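Local coordinates for DNA repair protein RecN (Deinococcus radiodurans, PDB 4ABX) that may take part in recombinational repair of damaged DNA as an SMC-like, ATP-binding protein, represented here by its coiled-coil domain, at residues Asn139-Gly142 with Asp147-Glu150; Asp15-Gln20 with Ala153-Glu158. All coordinates share one frame; numbering follows the deposited sequence.

Contact 1 of 2, residues Asn139-Gly142 with Asp147-Glu150; sequences NKYG and DVVE
Y141 and V148 pack where helix 121-141 ends and helix 145-169 has just begun. The CB of Y141 lies 4.0 Å from V148 CG1, the only part of the tyrosine side chain that comes this near the valine. From there the side chain turns away: with CG beside the backbone N and anti to the carbonyl carbon (chi1 -47°), the ring leads away from residues 147-150 toward Q20 and I24 of helix 6-27, with F151 of helix 145-169 still against it, the two ring planes inclined by about 50°. K140 CB sits over the centre of one ring face, 3.7 Å above the plane. At the tip, OH is hydrogen-bonded to E23, so the buried hydroxyl has a polar partner. The contact spans the short turn joining two consecutive helices of the RecN coiled-coil domain, and the tyrosine reaches from the end of helix 121-141 to helix 6-27.

The rest of the contact sets the backbone of Y141 and G142 against D147 and V148, with no hydrogen bond across it. A CA-H...O contact of 3.6 Å brings V148 CA to Y141 O, with an angle of 133° at the hydrogen. G142, the first residue to leave helical geometry, places its CA 3.9 Å from V148 CG2, and its O approaches D147 CB at 3.4 Å. Beyond CB, D147 OD2 is hydrogen-bonded to T144 OG1, just ahead of helix 145-169.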
loop_
_atom_site.group_PDB
_atom_site.type_symbol
_atom_site.label_atom_id
_atom_site.label_comp_id
_atom_site.label_asym_id
_atom_site.label_seq_id
_atom_site.Cartn_x
_atom_site.Cartn_y
_atom_site.Cartn_z
ATOM N N ASN A 139 -29.606 34.293 20.385
ATOM C CA ASN A 139 -29.116 33.936 21.719
ATOM C C ASN A 139 -29.331 35.032 22.772
ATOM O O ASN A 139 -29.340 34.755 23.977
ATOM C CB ASN A 139 -27.634 33.547 21.669
ATOM C CG ASN A 139 -27.408 32.165 21.058
ATOM O OD1 ASN A 139 -28.317 31.332 21.019
ATOM N ND2 ASN A 139 -26.191 31.918 20.582
ATOM N N LYS A 140 -29.497 36.270 22.318
ATOM C CA LYS A 140 -29.740 37.392 23.225
ATOM C C LYS A 140 -31.204 37.837 23.227
ATOM O O LYS A 140 -31.762 38.151 24.275
ATOM C CB LYS A 140 -28.856 38.588 22.850
ATOM C CG LYS A 140 -27.361 38.295 22.800
ATOM C CD LYS A 140 -26.580 39.533 22.355
ATOM C CE LYS A 140 -25.093 39.236 22.219
ATOM N NZ LYS A 140 -24.338 40.415 21.720
ATOM N N TYR A 141 -31.817 37.854 22.048
ATOM C CA TYR A 141 -33.117 38.484 21.867
ATOM C C TYR A 141 -34.186 37.547 21.307
ATOM O O TYR A 141 -35.304 37.989 21.022
ATOM C CB TYR A 141 -32.983 39.681 20.918
ATOM C CG TYR A 141 -31.830 40.607 21.216
ATOM C CD1 TYR A 141 -31.830 41.402 22.354
ATOM C CD2 TYR A 141 -30.753 40.707 20.344
ATOM C CE1 TYR A 141 -30.783 42.257 22.628
ATOM C CE2 TYR A 141 -29.701 41.570 20.608
ATOM C CZ TYR A 141 -29.719 42.337 21.757
ATOM O OH TYR A 141 -28.679 43.190 22.037
ATOM N N GLY A 142 -33.839 36.268 21.152
ATOM C CA GLY A 142 -34.666 35.298 20.440
ATOM C C GLY A 142 -35.887 34.819 21.199
ATOM O O GLY A 142 -36.413 35.560 22.027
ATOM N N ASP A 147 -38.952 37.053 17.053
ATOM C CA ASP A 147 -38.799 37.544 18.422
ATOM C C ASP A 147 -37.745 38.642 18.492
ATOM O O ASP A 147 -37.917 39.633 19.202
ATOM C CB ASP A 147 -38.424 36.408 19.382
ATOM C CG ASP A 147 -39.547 35.404 19.574
ATOM O OD1 ASP A 147 -40.655 35.805 19.999
ATOM O OD2 ASP A 147 -39.321 34.207 19.288
ATOM N N VAL A 148 -36.648 38.454 17.762
ATOM C CA VAL A 148 -35.560 39.425 17.752
ATOM C C VAL A 148 -36.025 40.775 17.207
ATOM O O VAL A 148 -35.694 41.834 17.753
ATOM C CB VAL A 148 -34.370 38.940 16.897
ATOM C CG1 VAL A 148 -33.246 39.965 16.921
ATOM C CG2 VAL A 148 -33.872 37.581 17.384
ATOM N N VAL A 149 -36.781 40.735 16.117
ATOM C CA VAL A 149 -37.280 41.960 15.502
ATOM C C VAL A 149 -38.244 42.661 16.457
ATOM O O VAL A 149 -38.170 43.881 16.651
ATOM C CB VAL A 149 -37.966 41.675 14.152
ATOM C CG1 VAL A 149 -38.758 42.895 13.680
ATOM C CG2 VAL A 149 -36.931 41.253 13.110
ATOM N N GLU A 150 -39.138 41.882 17.058
ATOM C CA GLU A 150 -40.067 42.408 18.053
ATOM C C GLU A 150 -39.318 43.039 19.231
ATOM O O GLU A 150 -39.660 44.142 19.679
ATOM C CB GLU A 150 -41.007 41.299 18.542
ATOM C CG GLU A 150 -41.919 41.700 19.694
ATOM C CD GLU A 150 -42.974 42.717 19.293
ATOM O OE1 GLU A 150 -43.164 42.940 18.078
ATOM O OE2 GLU A 150 -43.619 43.292 20.198
#

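Contact 2 of 2, residues Asp15-Gln20 with Ala153-Glu158; sequences DLLAFQ and AQAAEE
Segments 15-20 and 153-158 are both fully helical and run antiparallel, coming closest at L17 and A155, whose CA atoms are 5.8 Å apart. Each backbone bonds to itself, as in F19 N to D15 O and E158 N to Q154 O, and no hydrogen bond crosses the interface, which is made by van der Waals packing of L17 on A155 and on the E158 side chain. L17 is its central side chain. Its CB faces A155 O at 4.1 Å, and beyond the branch point both methyls lie against E158, while CD2 also reaches A155. CD2 approaches A155 CB at 4.2 Å and E158 OE1 at 3.7 Å, whereas CD1 lies against the stem at E158 CG (3.9 Å) and against the carboxylate carbon E158 CD (3.7 Å). The E158 chain is extended, with CG anti to the backbone N (chi1 -173°), and this carries it across L17 at about a right angle. The exposed glutamate thus lays carbon and carboxylate over the leucine. Replacing L17 with alanine would probably open a gap beside A155 and leave the E158 stem without its apolar support. L159 and L162 also touch L17, and V21 touches A155. This succession of small and branched apolar residues along two antiparallel helices is consistent with the antiparallel coiled coil that characterises SMC-like proteins.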
loop_
_atom_site.group_PDB
_atom_site.type_symbol
_atom_site.label_atom_id
_atom_site.label_comp_id
_atom_site.label_asym_id
_atom_site.label_seq_id
_atom_site.Cartn_x
_atom_site.Cartn_y
_atom_site.Cartn_z
ATOM N N ASP A 15 -28.791 54.082 27.648
ATOM C CA ASP A 15 -27.605 53.518 27.003
ATOM C C ASP A 15 -27.810 52.048 26.652
ATOM O O ASP A 15 -27.414 51.590 25.582
ATOM C CB ASP A 15 -26.374 53.644 27.906
ATOM C CG ASP A 15 -25.813 55.055 27.949
ATOM O OD1 ASP A 15 -26.105 55.844 27.029
ATOM O OD2 ASP A 15 -25.065 55.367 28.899
ATOM N N LEU A 16 -28.407 51.306 27.579
ATOM C CA LEU A 16 -28.705 49.892 27.369
ATOM C C LEU A 16 -29.554 49.684 26.116
ATOM O O LEU A 16 -29.209 48.898 25.233
ATOM C CB LEU A 16 -29.444 49.338 28.591
ATOM C CG LEU A 16 -30.026 47.924 28.512
ATOM C CD1 LEU A 16 -28.943 46.913 28.165
ATOM C CD2 LEU A 16 -30.692 47.560 29.825
ATOM N N LEU A 17 -30.672 50.396 26.044
ATOM C CA LEU A 17 -31.616 50.210 24.953
ATOM C C LEU A 17 -31.028 50.673 23.621
ATOM O O LEU A 17 -31.183 50.004 22.596
ATOM C CB LEU A 17 -32.921 50.951 25.253
ATOM C CG LEU A 17 -33.670 50.494 26.507
ATOM C CD1 LEU A 17 -34.711 51.537 26.928
ATOM C CD2 LEU A 17 -34.315 49.129 26.284
ATOM N N ALA A 18 -30.351 51.816 23.640
ATOM C CA ALA A 18 -29.727 52.334 22.429
ATOM C C ALA A 18 -28.749 51.309 21.856
ATOM O O ALA A 18 -28.688 51.111 20.644
ATOM C CB ALA A 18 -29.020 53.652 22.705
ATOM N N PHE A 19 -27.997 50.658 22.738
ATOM C CA PHE A 19 -27.011 49.657 22.336
ATOM C C PHE A 19 -27.681 48.422 21.739
ATOM O O PHE A 19 -27.216 47.862 20.745
ATOM C CB PHE A 19 -26.146 49.250 23.541
ATOM C CG PHE A 19 -25.291 48.038 23.292
ATOM C CD1 PHE A 19 -25.818 46.763 23.433
ATOM C CD2 PHE A 19 -23.965 48.174 22.910
ATOM C CE1 PHE A 19 -25.038 45.644 23.199
ATOM C CE2 PHE A 19 -23.177 47.058 22.678
ATOM C CZ PHE A 19 -23.714 45.792 22.821
ATOM N N GLN A 20 -28.777 47.999 22.352
ATOM C CA GLN A 20 -29.509 46.842 21.864
ATOM C C GLN A 20 -30.148 47.106 20.499
ATOM O O GLN A 20 -30.093 46.261 19.605
ATOM C CB GLN A 20 -30.544 46.400 22.897
ATOM C CG GLN A 20 -29.917 45.696 24.090
ATOM C CD GLN A 20 -30.883 45.490 25.245
ATOM O OE1 GLN A 20 -31.960 46.084 25.286
ATOM N NE2 GLN A 20 -30.497 44.639 26.192
ATOM N N ALA A 153 -38.139 46.454 18.268
ATOM C CA ALA A 153 -39.237 47.409 18.158
ATOM C C ALA A 153 -39.653 47.927 19.528
ATOM O O ALA A 153 -39.842 49.129 19.722
ATOM C CB ALA A 153 -40.431 46.776 17.441
ATOM N N GLN A 154 -39.805 47.012 20.478
ATOM C CA GLN A 154 -40.167 47.387 21.835
ATOM C C GLN A 154 -39.059 48.219 22.465
ATOM O O GLN A 154 -39.324 49.183 23.184
ATOM C CB GLN A 154 -40.413 46.143 22.683
ATOM C CG GLN A 154 -41.478 45.226 22.135
ATOM C CD GLN A 154 -42.040 44.314 23.203
ATOM O OE1 GLN A 154 -41.943 44.612 24.395
ATOM N NE2 GLN A 154 -42.627 43.195 22.786
ATOM N N ALA A 155 -37.815 47.842 22.197
ATOM C CA ALA A 155 -36.685 48.558 22.781
ATOM C C ALA A 155 -36.649 49.995 22.284
ATOM O O ALA A 155 -36.409 50.923 23.066
ATOM C CB ALA A 155 -35.376 47.850 22.478
ATOM N N ALA A 156 -36.895 50.173 20.985
ATOM C CA ALA A 156 -36.874 51.498 20.373
ATOM C C ALA A 156 -37.973 52.388 20.941
ATOM O O ALA A 156 -37.758 53.577 21.189
ATOM C CB ALA A 156 -37.003 51.392 18.851
ATOM N N GLU A 157 -39.156 51.811 21.131
ATOM C CA GLU A 157 -40.272 52.544 21.707
ATOM C C GLU A 157 -39.976 52.939 23.151
ATOM O O GLU A 157 -40.158 54.093 23.546
ATOM C CB GLU A 157 -41.561 51.722 21.633
ATOM C CG GLU A 157 -42.735 52.387 22.333
ATOM C CD GLU A 157 -44.060 51.732 22.014
ATOM O OE1 GLU A 157 -44.089 50.498 21.822
ATOM O OE2 GLU A 157 -45.076 52.457 21.949
ATOM N N GLU A 158 -39.509 51.981 23.943
ATOM C CA GLU A 158 -39.186 52.270 25.333
ATOM C C GLU A 158 -38.132 53.380 25.414
ATOM O O GLU A 158 -38.241 54.302 26.219
ATOM C CB GLU A 158 -38.709 51.004 26.042
ATOM C CG GLU A 158 -38.505 51.185 27.536
ATOM C CD GLU A 158 -37.848 49.985 28.188
ATOM O OE1 GLU A 158 -37.776 48.919 27.542
ATOM O OE2 GLU A 158 -37.408 50.110 29.349
#

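In the fold
From the N terminus, the chain enters contact 2 through helix 6-27, then passes through helices 33-63, 68-83, 87-115 and 121-141 before its second half is reached. Segment 153-158 closes this long excursion of 132 intervening residues, most of them helical. Contact 1 falls wholly within it, and closes a much smaller loop, with four residues between its segments, at the junction of helix 121-141 and helix 145-169. The two do not cross. Both draw on helix 145-169, and their centres are 12 Å apart. They meet where Y141 OH packs 3.5 Å from Q20 CG, so helices 6-27, 121-141 and 145-169 come together at this end of the domain.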